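Mannose-6-phosphate isomerase (Helicobacter pylori, PDB 2QH5) probably makes GDP-mannose from mannose 1-phosphate and GTP, this chain being the N-terminal nucleotidyltransferase domain of a longer protein that also carries a mannose-6-phosphate isomerase part. Local coordinates at residues 61-66 against 81-86; 96-101 against 197-202; 154-157 against 163-166. One frame throughout, in Å; residues are numbered along the deposited sequence. Where two conformers were deposited one is given.

Interaction 1. Residues 61-66 against 81-86; sequences KHYFLA and FLLESL
Tyr63 and Phe81 form an edge-to-face aromatic pair inside a beta-alpha-beta unit of the nucleotidyltransferase domain, which belongs to the GT-A clan. The unit runs from strand 53-59 through helix 63-69 to strand 78-84. The contact packs the first turn of the helix on the strand that follows it. It is buried and wholly apolar, and no hydrogen bond crosses it.

The Tyr63 ring sends its CD2-CE2 edge onto one face of the Phe81 ring. The two planes stand at 79° and the ring centroids are 4.7 Å apart. Tyr63 CG lies anti to the backbone N (chi1 170°), which brings the ring across to the strand although its CB does not point there. Leu83, two residues along the strand, supports the same ring. Its CD2 lies 3.6 Å from Tyr63 CD2, and both its methyls also approach Tyr63 CB.

Outside the two segments, Ile230 of strand 230-233 touches both aromatic side chains. Phe81 also rests on Ile56 and Cys58 of the neighbouring parallel strand.

Ala66, one helical turn after Tyr63, meets the edge of the Phe81 ring. Its CB sits in the ring plane, 3.9 Å from Phe81 CE1.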
ATOM      1  N   LYS A  61      -3.789  -7.639 -17.398  1.00 62.34           N
ATOM      2  CA  LYS A  61      -2.847  -8.432 -18.195  1.00 64.99           C
ATOM      3  C   LYS A  61      -2.199  -9.535 -17.366  1.00 65.49           C
ATOM      4  O   LYS A  61      -1.957 -10.632 -17.876  1.00 67.72           O
ATOM      5  CB  LYS A  61      -1.724  -7.568 -18.773  1.00 67.20           C
ATOM      6  CG  LYS A  61      -2.131  -6.541 -19.806  1.00 76.93           C
ATOM      7  CD  LYS A  61      -0.921  -5.689 -20.181  1.00 93.67           C
ATOM      8  CE  LYS A  61      -1.305  -4.313 -20.734  1.00102.05           C
ATOM      9  NZ  LYS A  61      -1.465  -4.299 -22.221  1.00103.33           N
ATOM     10  N   HIS A  62      -1.913  -9.238 -16.096  1.00 62.67           N
ATOM     11  CA  HIS A  62      -1.124 -10.146 -15.260  1.00 58.89           C
ATOM     12  C   HIS A  62      -1.949 -10.971 -14.290  1.00 54.90           C
ATOM     13  O   HIS A  62      -1.384 -11.704 -13.483  1.00 52.14           O
ATOM     14  CB  HIS A  62      -0.016  -9.394 -14.508  1.00 58.28           C
ATOM     15  CG  HIS A  62       0.642  -8.326 -15.321  1.00 67.66           C
ATOM     16  ND1 HIS A  62       0.637  -6.999 -14.947  1.00 73.97           N
ATOM     17  CD2 HIS A  62       1.302  -8.381 -16.502  1.00 70.29           C
ATOM     18  CE1 HIS A  62       1.273  -6.284 -15.859  1.00 76.92           C
ATOM     19  NE2 HIS A  62       1.687  -7.099 -16.813  1.00 77.63           N
ATOM     20  N   TYR A  63      -3.277 -10.865 -14.371  1.00 54.56           N
ATOM     21  CA  TYR A  63      -4.154 -11.585 -13.444  1.00 51.65           C
ATOM     22  C   TYR A  63      -3.742 -13.050 -13.312  1.00 54.79           C
ATOM     23  O   TYR A  63      -3.435 -13.519 -12.212  1.00 59.23           O
ATOM     24  CB  TYR A  63      -5.635 -11.475 -13.849  1.00 51.48           C
ATOM     25  CG  TYR A  63      -6.527 -12.409 -13.052  1.00 56.13           C
ATOM     26  CD1 TYR A  63      -7.081 -13.549 -13.627  1.00 60.45           C
ATOM     27  CD2 TYR A  63      -6.787 -12.170 -11.708  1.00 58.61           C
ATOM     28  CE1 TYR A  63      -7.881 -14.417 -12.879  1.00 55.29           C
ATOM     29  CE2 TYR A  63      -7.582 -13.024 -10.962  1.00 51.74           C
ATOM     30  CZ  TYR A  63      -8.128 -14.140 -11.548  1.00 52.21           C
ATOM     31  OH  TYR A  63      -8.916 -14.976 -10.794  1.00 51.83           O
ATOM     32  N   PHE A  64      -3.707 -13.756 -14.440  1.00 55.85           N
ATOM     33  CA  PHE A  64      -3.447 -15.196 -14.446  1.00 55.06           C
ATOM     34  C   PHE A  64      -2.016 -15.558 -14.066  1.00 55.77           C
ATOM     35  O   PHE A  64      -1.769 -16.636 -13.518  1.00 57.38           O
ATOM     36  CB  PHE A  64      -3.845 -15.805 -15.791  1.00 55.09           C
ATOM     37  CG  PHE A  64      -5.316 -15.688 -16.084  1.00 45.67           C
ATOM     38  CD1 PHE A  64      -6.212 -16.666 -15.632  1.00 38.71           C
ATOM     39  CD2 PHE A  64      -5.807 -14.588 -16.784  1.00 33.66           C
ATOM     40  CE1 PHE A  64      -7.574 -16.547 -15.887  1.00 24.41           C
ATOM     41  CE2 PHE A  64      -7.166 -14.448 -17.052  1.00 49.39           C
ATOM     42  CZ  PHE A  64      -8.059 -15.436 -16.597  1.00 49.38           C
ATOM     43  N   LEU A  65      -1.085 -14.648 -14.347  1.00 54.14           N
ATOM     44  CA  LEU A  65       0.281 -14.754 -13.843  1.00 53.18           C
ATOM     45  C   LEU A  65       0.309 -14.694 -12.302  1.00 55.69           C
ATOM     46  O   LEU A  65       0.915 -15.550 -11.645  1.00 59.35           O
ATOM     47  CB  LEU A  65       1.154 -13.651 -14.463  1.00 56.62           C
ATOM     48  CG  LEU A  65       2.648 -13.593 -14.136  1.00 53.41           C
ATOM     49  CD1 LEU A  65       3.297 -14.950 -14.328  1.00 61.42           C
ATOM     50  CD2 LEU A  65       3.328 -12.550 -15.005  1.00 48.99           C
ATOM     51  N   ALA A  66      -0.366 -13.691 -11.740  1.00 54.01           N
ATOM     52  CA  ALA A  66      -0.471 -13.516 -10.300  1.00 55.21           C
ATOM     53  C   ALA A  66      -1.145 -14.716  -9.627  1.00 60.55           C
ATOM     54  O   ALA A  66      -0.634 -15.259  -8.644  1.00 57.97           O
ATOM     55  CB  ALA A  66      -1.235 -12.242  -9.994  1.00 54.10           C
ATOM     56  N   PHE A  81      -9.435 -10.144  -6.071  1.00 52.82           N
ATOM     57  CA  PHE A  81      -8.636  -9.338  -6.987  1.00 39.67           C
ATOM     58  C   PHE A  81      -9.371  -8.087  -7.409  1.00 40.84           C
ATOM     59  O   PHE A  81     -10.584  -8.086  -7.545  1.00 43.10           O
ATOM     60  CB  PHE A  81      -8.327 -10.116  -8.255  1.00 35.59           C
ATOM     61  CG  PHE A  81      -7.130 -10.996  -8.150  1.00 42.38           C
ATOM     62  CD1 PHE A  81      -5.921 -10.600  -8.709  1.00 42.35           C
ATOM     63  CD2 PHE A  81      -7.206 -12.225  -7.508  1.00 30.74           C
ATOM     64  CE1 PHE A  81      -4.800 -11.428  -8.631  1.00 47.52           C
ATOM     65  CE2 PHE A  81      -6.094 -13.042  -7.413  1.00 39.83           C
ATOM     66  CZ  PHE A  81      -4.890 -12.650  -7.980  1.00 38.97           C
ATOM     67  N   LEU A  82      -8.615  -7.022  -7.616  1.00 43.37           N
ATOM     68  CA  LEU A  82      -9.119  -5.856  -8.294  1.00 40.04           C
ATOM     69  C   LEU A  82      -8.216  -5.653  -9.489  1.00 41.54           C
ATOM     70  O   LEU A  82      -7.028  -5.317  -9.346  1.00 38.95           O
ATOM     71  CB  LEU A  82      -9.091  -4.634  -7.387  1.00 42.41           C
ATOM     72  CG  LEU A  82      -9.184  -3.280  -8.104  1.00 44.62           C
ATOM     73  CD1 LEU A  82     -10.553  -3.072  -8.740  1.00 43.21           C
ATOM     74  CD2 LEU A  82      -8.840  -2.155  -7.161  1.00 52.54           C
ATOM     75  N   LEU A  83      -8.784  -5.857 -10.672  1.00 42.23           N
ATOM     76  CA  LEU A  83      -8.023  -5.791 -11.907  1.00 44.59           C
ATOM     77  C   LEU A  83      -8.053  -4.406 -12.540  1.00 46.24           C
ATOM     78  O   LEU A  83      -9.074  -3.729 -12.564  1.00 47.01           O
ATOM     79  CB  LEU A  83      -8.496  -6.864 -12.884  1.00 42.79           C
ATOM     80  CG  LEU A  83      -8.464  -8.276 -12.293  1.00 43.74           C
ATOM     81  CD1 LEU A  83      -8.871  -9.289 -13.336  1.00 45.64           C
ATOM     82  CD2 LEU A  83      -7.088  -8.608 -11.739  1.00 48.64           C
ATOM     83  N   GLU A  84      -6.908  -3.972 -13.035  1.00 50.42           N
ATOM     84  CA  GLU A  84      -6.842  -2.656 -13.616  1.00 57.09           C
ATOM     85  C   GLU A  84      -6.583  -2.722 -15.114  1.00 62.13           C
ATOM     86  O   GLU A  84      -5.724  -3.479 -15.584  1.00 59.65           O
ATOM     87  CB  GLU A  84      -5.809  -1.799 -12.881  1.00 58.76           C
ATOM     88  CG  GLU A  84      -6.133  -1.653 -11.388  1.00 69.90           C
ATOM     89  CD  GLU A  84      -5.425  -0.492 -10.721  1.00 71.53           C
ATOM     90  OE1 GLU A  84      -6.128   0.380 -10.151  1.00 66.30           O
ATOM     91  OE2 GLU A  84      -4.174  -0.458 -10.766  1.00 67.72           O
ATOM     92  N   SER A  85      -7.381  -1.954 -15.856  1.00 65.54           N
ATOM     93  CA  SER A  85      -7.117  -1.668 -17.258  1.00 67.67           C
ATOM     94  C   SER A  85      -5.950  -0.688 -17.321  1.00 67.50           C
ATOM     95  O   SER A  85      -4.889  -1.008 -17.862  1.00 67.81           O
ATOM     96  CB  SER A  85      -8.368  -1.088 -17.930  1.00 68.22           C
ATOM     97  OG  SER A  85      -9.137  -0.308 -17.023  1.00 68.38           O
ATOM     98  N   LEU A  86      -6.156   0.493 -16.740  1.00 67.93           N
ATOM     99  CA  LEU A  86      -5.115   1.505 -16.576  1.00 67.01           C
ATOM    100  C   LEU A  86      -4.719   1.603 -15.117  1.00 66.91           C
ATOM    101  O   LEU A  86      -5.496   1.252 -14.223  1.00 68.53           O
ATOM    102  CB  LEU A  86      -5.630   2.888 -16.982  1.00 69.41           C
ATOM    103  CG  LEU A  86      -6.428   3.122 -18.260  1.00 73.93           C
ATOM    104  CD1 LEU A  86      -7.283   4.373 -18.097  1.00 76.72           C
ATOM    105  CD2 LEU A  86      -5.512   3.231 -19.484  1.00 78.38           C
TER

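Interaction 2. Residues 96-101 against 197-202; sequences LSALMS and VFLDEL
Leu199 and Ala98 carry most of this contact between helix 90-99 and helix 195-205 of the nucleotidyltransferase domain, and Leu99 adds to it. Leu199 reaches across to the last turn of helix 90-99 with both of its methyls. Its CD2 lies 3.8 Å from Ala98 CB. Its CD1 lies 4.0 Å from Leu99 CD2 and comes near the carbonyl oxygen of Ala98. Leu199 CG is anti to its own carbonyl carbon (chi1 -64°), and the branch ends between Ala98 and Leu99.

Ala98 points its single methyl at the other helix. The small side chain lets the backbones come close, with 7.1 Å between the CA atoms of Ala98 and Leu199. Phe198 meets the same methyl obliquely, its CD1 3.9 Å from Ala98 CB. The Phe198 ring is stacked with Phe193 and touches Ile246 and Leu250 of helix 246-251.

Ser97 and Met100 touch strand 53-59 of the sheet. Just past the helix end, Ser101 OG donates to Ser97 O at 2.9 Å. This bond stays within segment 96-101, and Lys6 NZ is a second partner of the hydroxyl.

The contact between these two segments rests on shape fit and burial of carbon, with no hydrogen bond across it.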
ATOM      1  N   LEU A  96      -9.930   3.113  -3.957  1.00 41.89           N
ATOM      2  CA  LEU A  96     -10.833   2.107  -4.526  1.00 39.71           C
ATOM      3  C   LEU A  96     -10.962   0.903  -3.603  1.00 41.52           C
ATOM      4  O   LEU A  96     -12.078   0.481  -3.285  1.00 52.00           O
ATOM      5  CB  LEU A  96     -10.417   1.714  -5.959  1.00 40.20           C
ATOM      6  CG  LEU A  96     -10.636   2.802  -7.046  1.00 47.90           C
ATOM      7  CD1 LEU A  96      -9.898   2.525  -8.357  1.00 41.42           C
ATOM      8  CD2 LEU A  96     -12.116   3.080  -7.328  1.00 45.81           C
ATOM      9  N   SER A  97      -9.824   0.381  -3.148  1.00 42.40           N
ATOM     10  CA  SER A  97      -9.755  -0.721  -2.163  1.00 46.93           C
ATOM     11  C   SER A  97     -10.504  -0.446  -0.862  1.00 46.56           C
ATOM     12  O   SER A  97     -11.144  -1.341  -0.305  1.00 49.70           O
ATOM     13  CB  SER A  97      -8.301  -1.022  -1.813  1.00 49.78           C
ATOM     14  OG  SER A  97      -7.520  -1.176  -2.983  1.00 55.52           O
ATOM     15  N   ALA A  98     -10.404   0.790  -0.378  1.00 40.77           N
ATOM     16  CA  ALA A  98     -11.127   1.230   0.808  1.00 40.68           C
ATOM     17  C   ALA A  98     -12.637   1.285   0.558  1.00 42.81           C
ATOM     18  O   ALA A  98     -13.423   0.940   1.436  1.00 50.59           O
ATOM     19  CB  ALA A  98     -10.611   2.582   1.260  1.00 45.50           C
ATOM     20  N   LEU A  99     -13.038   1.703  -0.643  1.00 43.54           N
ATOM     21  CA  LEU A  99     -14.450   1.731  -1.021  1.00 45.55           C
ATOM     22  C   LEU A  99     -15.018   0.318  -1.202  1.00 49.19           C
ATOM     23  O   LEU A  99     -16.216   0.111  -1.048  1.00 47.55           O
ATOM     24  CB  LEU A  99     -14.683   2.566  -2.288  1.00 43.11           C
ATOM     25  CG  LEU A  99     -14.406   4.083  -2.286  1.00 38.55           C
ATOM     26  CD1 LEU A  99     -14.428   4.596  -3.699  1.00 27.69           C
ATOM     27  CD2 LEU A  99     -15.354   4.919  -1.407  1.00 34.73           C
ATOM     28  N   MET A 100     -14.149  -0.645  -1.514  1.00 53.09           N
ATOM     29  CA  MET A 100     -14.531  -2.060  -1.565  1.00 48.93           C
ATOM     30  C   MET A 100     -14.518  -2.702  -0.178  1.00 55.33           C
ATOM     31  O   MET A 100     -14.622  -3.923  -0.059  1.00 59.31           O
ATOM     32  CB  MET A 100     -13.588  -2.850  -2.484  1.00 50.13           C
ATOM     33  CG  MET A 100     -13.807  -2.641  -3.967  1.00 44.92           C
ATOM     34  SD  MET A 100     -12.468  -3.285  -5.007  1.00 34.02           S
ATOM     35  CE  MET A 100     -12.069  -1.748  -5.818  1.00 42.10           C
ATOM     36  N   SER A 101     -14.382  -1.889   0.868  1.00 56.76           N
ATOM     37  CA  SER A 101     -14.275  -2.406   2.233  1.00 55.16           C
ATOM     38  C   SER A 101     -15.354  -1.868   3.168  1.00 58.04           C
ATOM     39  O   SER A 101     -16.044  -0.898   2.848  1.00 55.90           O
ATOM     40  CB  SER A 101     -12.894  -2.087   2.804  1.00 56.08           C
ATOM     41  OG  SER A 101     -11.891  -2.778   2.090  1.00 54.97           O
ATOM     42  N   VAL A 197     -11.562   6.117   8.269  1.00 55.02           N
ATOM     43  CA  VAL A 197     -10.688   7.268   8.522  1.00 53.87           C
ATOM     44  C   VAL A 197      -9.830   7.624   7.309  1.00 52.70           C
ATOM     45  O   VAL A 197      -9.623   8.812   7.027  1.00 54.08           O
ATOM     46  CB  VAL A 197      -9.838   7.131   9.849  1.00 57.60           C
ATOM     47  CG1 VAL A 197      -9.946   5.751  10.427  1.00 58.23           C
ATOM     48  CG2 VAL A 197      -8.361   7.553   9.659  1.00 51.33           C
ATOM     49  N   PHE A 198      -9.355   6.610   6.582  1.00 51.04           N
ATOM     50  CA  PHE A 198      -8.671   6.874   5.315  1.00 50.79           C
ATOM     51  C   PHE A 198      -9.565   7.669   4.355  1.00 50.66           C
ATOM     52  O   PHE A 198      -9.123   8.660   3.774  1.00 49.07           O
ATOM     53  CB  PHE A 198      -8.188   5.602   4.620  1.00 44.42           C
ATOM     54  CG  PHE A 198      -7.662   5.856   3.237  1.00 43.76           C
ATOM     55  CD1 PHE A 198      -8.481   5.719   2.128  1.00 36.94           C
ATOM     56  CD2 PHE A 198      -6.357   6.296   3.051  1.00 49.70           C
ATOM     57  CE1 PHE A 198      -8.014   5.980   0.864  1.00 36.75           C
ATOM     58  CE2 PHE A 198      -5.877   6.561   1.782  1.00 44.00           C
ATOM     59  CZ  PHE A 198      -6.705   6.408   0.683  1.00 45.26           C
ATOM     60  N   LEU A 199     -10.812   7.230   4.189  1.00 47.74           N
ATOM     61  CA  LEU A 199     -11.728   7.907   3.277  1.00 47.86           C
ATOM     62  C   LEU A 199     -12.148   9.285   3.780  1.00 51.11           C
ATOM     63  O   LEU A 199     -12.483  10.162   2.980  1.00 52.99           O
ATOM     64  CB  LEU A 199     -12.949   7.032   2.972  1.00 49.84           C
ATOM     65  CG  LEU A 199     -12.628   5.730   2.225  1.00 44.68           C
ATOM     66  CD1 LEU A 199     -13.805   4.766   2.250  1.00 37.16           C
ATOM     67  CD2 LEU A 199     -12.162   5.997   0.793  1.00 34.41           C
ATOM     68  N   ASP A 200     -12.126   9.474   5.100  1.00 54.56           N
ATOM     69  CA  ASP A 200     -12.439  10.771   5.700  1.00 52.40           C
ATOM     70  C   ASP A 200     -11.294  11.748   5.480  1.00 51.66           C
ATOM     71  O   ASP A 200     -11.517  12.914   5.153  1.00 53.21           O
ATOM     72  CB  ASP A 200     -12.721  10.626   7.192  1.00 53.93           C
ATOM     73  CG  ASP A 200     -14.086  10.027   7.474  1.00 65.66           C
ATOM     74  OD1 ASP A 200     -14.375   9.731   8.657  1.00 70.99           O
ATOM     75  OD2 ASP A 200     -14.870   9.848   6.518  1.00 74.43           O
ATOM     76  N   GLU A 201     -10.068  11.261   5.658  1.00 47.03           N
ATOM     77  CA  GLU A 201      -8.875  12.069   5.423  1.00 46.14           C
ATOM     78  C   GLU A 201      -8.740  12.446   3.961  1.00 48.73           C
ATOM     79  O   GLU A 201      -8.315  13.558   3.642  1.00 49.42           O
ATOM     80  CB  GLU A 201      -7.620  11.333   5.885  1.00 45.22           C
ATOM     81  CG  GLU A 201      -7.394  11.378   7.394  1.00 57.02           C
ATOM     82  CD  GLU A 201      -7.133  12.785   7.900  1.00 66.31           C
ATOM     83  OE1 GLU A 201      -8.023  13.321   8.598  1.00 64.90           O
ATOM     84  OE2 GLU A 201      -6.053  13.359   7.586  1.00 65.29           O
ATOM     85  N   LEU A 202      -9.104  11.524   3.073  1.00 50.23           N
ATOM     86  CA  LEU A 202      -9.088  11.816   1.646  1.00 53.03           C
ATOM     87  C   LEU A 202     -10.154  12.858   1.304  1.00 52.23           C
ATOM     88  O   LEU A 202      -9.903  13.739   0.501  1.00 52.57           O
ATOM     89  CB  LEU A 202      -9.261  10.546   0.806  1.00 51.27           C
ATOM     90  CG  LEU A 202      -8.720  10.547  -0.635  1.00 40.77           C
ATOM     91  CD1 LEU A 202      -7.239  10.887  -0.732  1.00 46.14           C
ATOM     92  CD2 LEU A 202      -8.941   9.193  -1.226  1.00 43.44           C
TER

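Interaction 3. Residues 154-157 against 163-166; sequences YIES and VKRF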
ATOM      1  N   TYR A 154      10.412  11.081   2.119  1.00 82.15           N
ATOM      2  CA  TYR A 154      11.155  11.352   3.341  1.00 80.53           C
ATOM      3  C   TYR A 154      10.204  11.688   4.473  1.00 74.51           C
ATOM      4  O   TYR A 154       9.404  12.623   4.370  1.00 72.60           O
ATOM      5  CB  TYR A 154      12.150  12.495   3.129  1.00 85.32           C
ATOM      6  CG  TYR A 154      13.439  12.083   2.450  1.00 93.12           C
ATOM      7  CD1 TYR A 154      13.443  11.582   1.146  1.00 96.20           C
ATOM      8  CD2 TYR A 154      14.660  12.204   3.109  1.00 92.27           C
ATOM      9  CE1 TYR A 154      14.622  11.205   0.525  1.00 93.14           C
ATOM     10  CE2 TYR A 154      15.843  11.833   2.495  1.00 91.96           C
ATOM     11  CZ  TYR A 154      15.817  11.333   1.207  1.00 91.65           C
ATOM     12  OH  TYR A 154      16.993  10.966   0.601  1.00 95.15           O
ATOM     13  N   ILE A 155      10.289  10.905   5.544  1.00 68.77           N
ATOM     14  CA  ILE A 155       9.533  11.177   6.764  1.00 65.64           C
ATOM     15  C   ILE A 155      10.444  11.834   7.796  1.00 64.26           C
ATOM     16  O   ILE A 155      11.459  11.254   8.191  1.00 60.74           O
ATOM     17  CB  ILE A 155       8.952   9.886   7.390  1.00 60.93           C
ATOM     18  CG1 ILE A 155       8.174   9.070   6.359  1.00 53.02           C
ATOM     19  CG2 ILE A 155       8.066  10.234   8.570  1.00 57.99           C
ATOM     20  CD1 ILE A 155       7.905   7.640   6.793  1.00 56.20           C
ATOM     21  N   GLU A 156      10.092  13.045   8.225  1.00 64.96           N
ATOM     22  CA  GLU A 156      10.799  13.668   9.341  1.00 64.73           C
ATOM     23  C   GLU A 156      10.177  13.214  10.645  1.00 59.02           C
ATOM     24  O   GLU A 156       9.020  13.518  10.924  1.00 57.33           O
ATOM     25  CB  GLU A 156      10.771  15.197   9.277  1.00 65.22           C
ATOM     26  CG  GLU A 156      11.605  15.838  10.391  1.00 67.29           C
ATOM     27  CD  GLU A 156      11.764  17.342  10.252  1.00 71.25           C
ATOM     28  OE1 GLU A 156      12.169  17.990  11.237  1.00 81.48           O
ATOM     29  OE2 GLU A 156      11.498  17.882   9.161  1.00 75.77           O
ATOM     30  N   SER A 157      10.945  12.475  11.432  1.00 55.06           N
ATOM     31  CA  SER A 157      10.489  12.072  12.750  0.50 58.03           C
ATOM     32  C   SER A 157      11.655  12.095  13.732  1.00 58.91           C
ATOM     33  O   SER A 157      12.554  11.251  13.669  1.00 60.01           O
ATOM     34  CB  SER A 157       9.823  10.696  12.713  0.50 55.65           C
ATOM     35  OG  SER A 157      10.667   9.717  13.270  0.50 57.66           O
ATOM     36  N   VAL A 163       5.484  12.444  13.287  1.00 62.78           N
ATOM     37  CA  VAL A 163       6.127  12.937  12.071  1.00 63.47           C
ATOM     38  C   VAL A 163       5.934  14.450  11.960  1.00 61.33           C
ATOM     39  O   VAL A 163       4.810  14.951  12.026  1.00 63.87           O
ATOM     40  CB  VAL A 163       5.720  12.139  10.768  1.00 62.74           C
ATOM     41  CG1 VAL A 163       5.297  10.716  11.102  1.00 58.14           C
ATOM     42  CG2 VAL A 163       4.651  12.850   9.948  1.00 67.03           C
ATOM     43  N   LYS A 164       7.046  15.168  11.845  1.00 61.46           N
ATOM     44  CA  LYS A 164       7.017  16.624  11.753  1.00 65.14           C
ATOM     45  C   LYS A 164       6.562  17.069  10.369  1.00 64.08           C
ATOM     46  O   LYS A 164       5.850  18.065  10.234  1.00 63.92           O
ATOM     47  CB  LYS A 164       8.377  17.236  12.123  1.00 67.81           C
ATOM     48  CG  LYS A 164       8.718  17.107  13.608  1.00 72.57           C
ATOM     49  CD  LYS A 164       9.134  18.444  14.212  1.00 82.67           C
ATOM     50  CE  LYS A 164      10.644  18.648  14.195  1.00 86.80           C
ATOM     51  NZ  LYS A 164      11.291  18.131  15.435  1.00 88.19           N
ATOM     52  N   ARG A 165       6.980  16.326   9.349  1.00 65.40           N
ATOM     53  CA  ARG A 165       6.442  16.487   8.000  1.00 70.14           C
ATOM     54  C   ARG A 165       6.836  15.345   7.060  1.00 68.29           C
ATOM     55  O   ARG A 165       7.730  14.544   7.352  1.00 59.65           O
ATOM     56  CB  ARG A 165       6.810  17.851   7.379  1.00 71.00           C
ATOM     57  CG  ARG A 165       8.074  17.840   6.551  1.00 70.86           C
ATOM     58  CD  ARG A 165       9.210  18.535   7.239  1.00 77.24           C
ATOM     59  NE  ARG A 165       9.592  19.755   6.536  1.00 81.63           N
ATOM     60  CZ  ARG A 165      10.828  20.249   6.500  1.00 82.26           C
ATOM     61  NH1 ARG A 165      11.828  19.630   7.121  1.00 76.46           N
ATOM     62  NH2 ARG A 165      11.069  21.365   5.828  1.00 85.73           N
ATOM     63  N   PHE A 166       6.130  15.289   5.934  1.00 72.18           N
ATOM     64  CA  PHE A 166       6.383  14.335   4.873  1.00 74.73           C
ATOM     65  C   PHE A 166       6.829  15.130   3.656  1.00 76.75           C
ATOM     66  O   PHE A 166       6.118  16.029   3.202  1.00 77.98           O
ATOM     67  CB  PHE A 166       5.090  13.587   4.552  1.00 73.89           C
ATOM     68  CG  PHE A 166       5.296  12.281   3.856  1.00 73.90           C
ATOM     69  CD1 PHE A 166       5.034  11.088   4.516  1.00 75.80           C
ATOM     70  CD2 PHE A 166       5.740  12.238   2.535  1.00 77.94           C
ATOM     71  CE1 PHE A 166       5.220   9.874   3.877  1.00 78.72           C
ATOM     72  CE2 PHE A 166       5.930  11.032   1.888  1.00 77.19           C
ATOM     73  CZ  PHE A 166       5.669   9.847   2.559  1.00 78.27           C
TER
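Glu156 OE2 takes a 2.7 Å hydrogen bond from Arg165 NH1, which is also a salt bridge. It ties together the two strands of a beta hairpin, 153-156 and 165-168, near the turn. The guanidinium nitrogen meets OE2 nearly along its C-O axis, and OE2 lies 17° out of the guanidinium plane of Arg165. Only NH1 bonds to OE2, and the planes of the two flat groups are 61° apart.

Glu156 is extended, with CG anti to the backbone N (chi1 -176°). The bends at chi2 and chi3 of Arg165 bring NH1 to Glu156 OE2. Lys164 CE lies 3.4 Å from Glu156 OE1. Lys164 NZ is 4.3 Å from Glu156 OE1, beyond a salt bridge, but the positive charge would probably help to keep the carboxylate ionised.

The backbone of Glu156 is held at both ends. Its N donates to Arg165 O at 2.9 Å, and its O accepts from Lys164 N at 2.7 Å. Val163 CA adds a CH...O contact to the same carbonyl oxygen.

Ile155 and Phe166 lie on the other face, and their side chains meet across the hairpin by apolar contact. They form an antiparallel non-hydrogen-bonded pair, and Ile155 also touches Val163. Met259 of strand 257-261 packs against Ile155 and Val163, while Asp247 and Met251 of helix 246-251 touch Phe166. Strand 184-194 continues the sheet beyond strand 153-156.

The two branches of Ile155 divide the work. CG1 lies 3.9 Å from Phe166 CE1, and CG2 lies 3.7 Å from Val163 CB.

How the interactions relate
Interactions 1 and 2 are buried and apolar. Interaction 3 is only partly buried. Interaction 1 packs a helix on a strand, interaction 2 a helix on a helix, and interaction 3 pairs two strands side by side. Strand 78-84 of interaction 1 is followed by helix 90-99 of interaction 2, and the two contacts touch where Leu82 CD2 lies 3.5 Å from Met100 CE. Interactions 1 and 3 reach the same mixed sheet from opposite sides of the chain's centre, with centres about 34 Å apart. Helix 246-251 borders both 2 and 3, through Phe198 and Phe166. Of the three, only interaction 3 has a salt bridge and hydrogen bonds across its segments, and exposed residues.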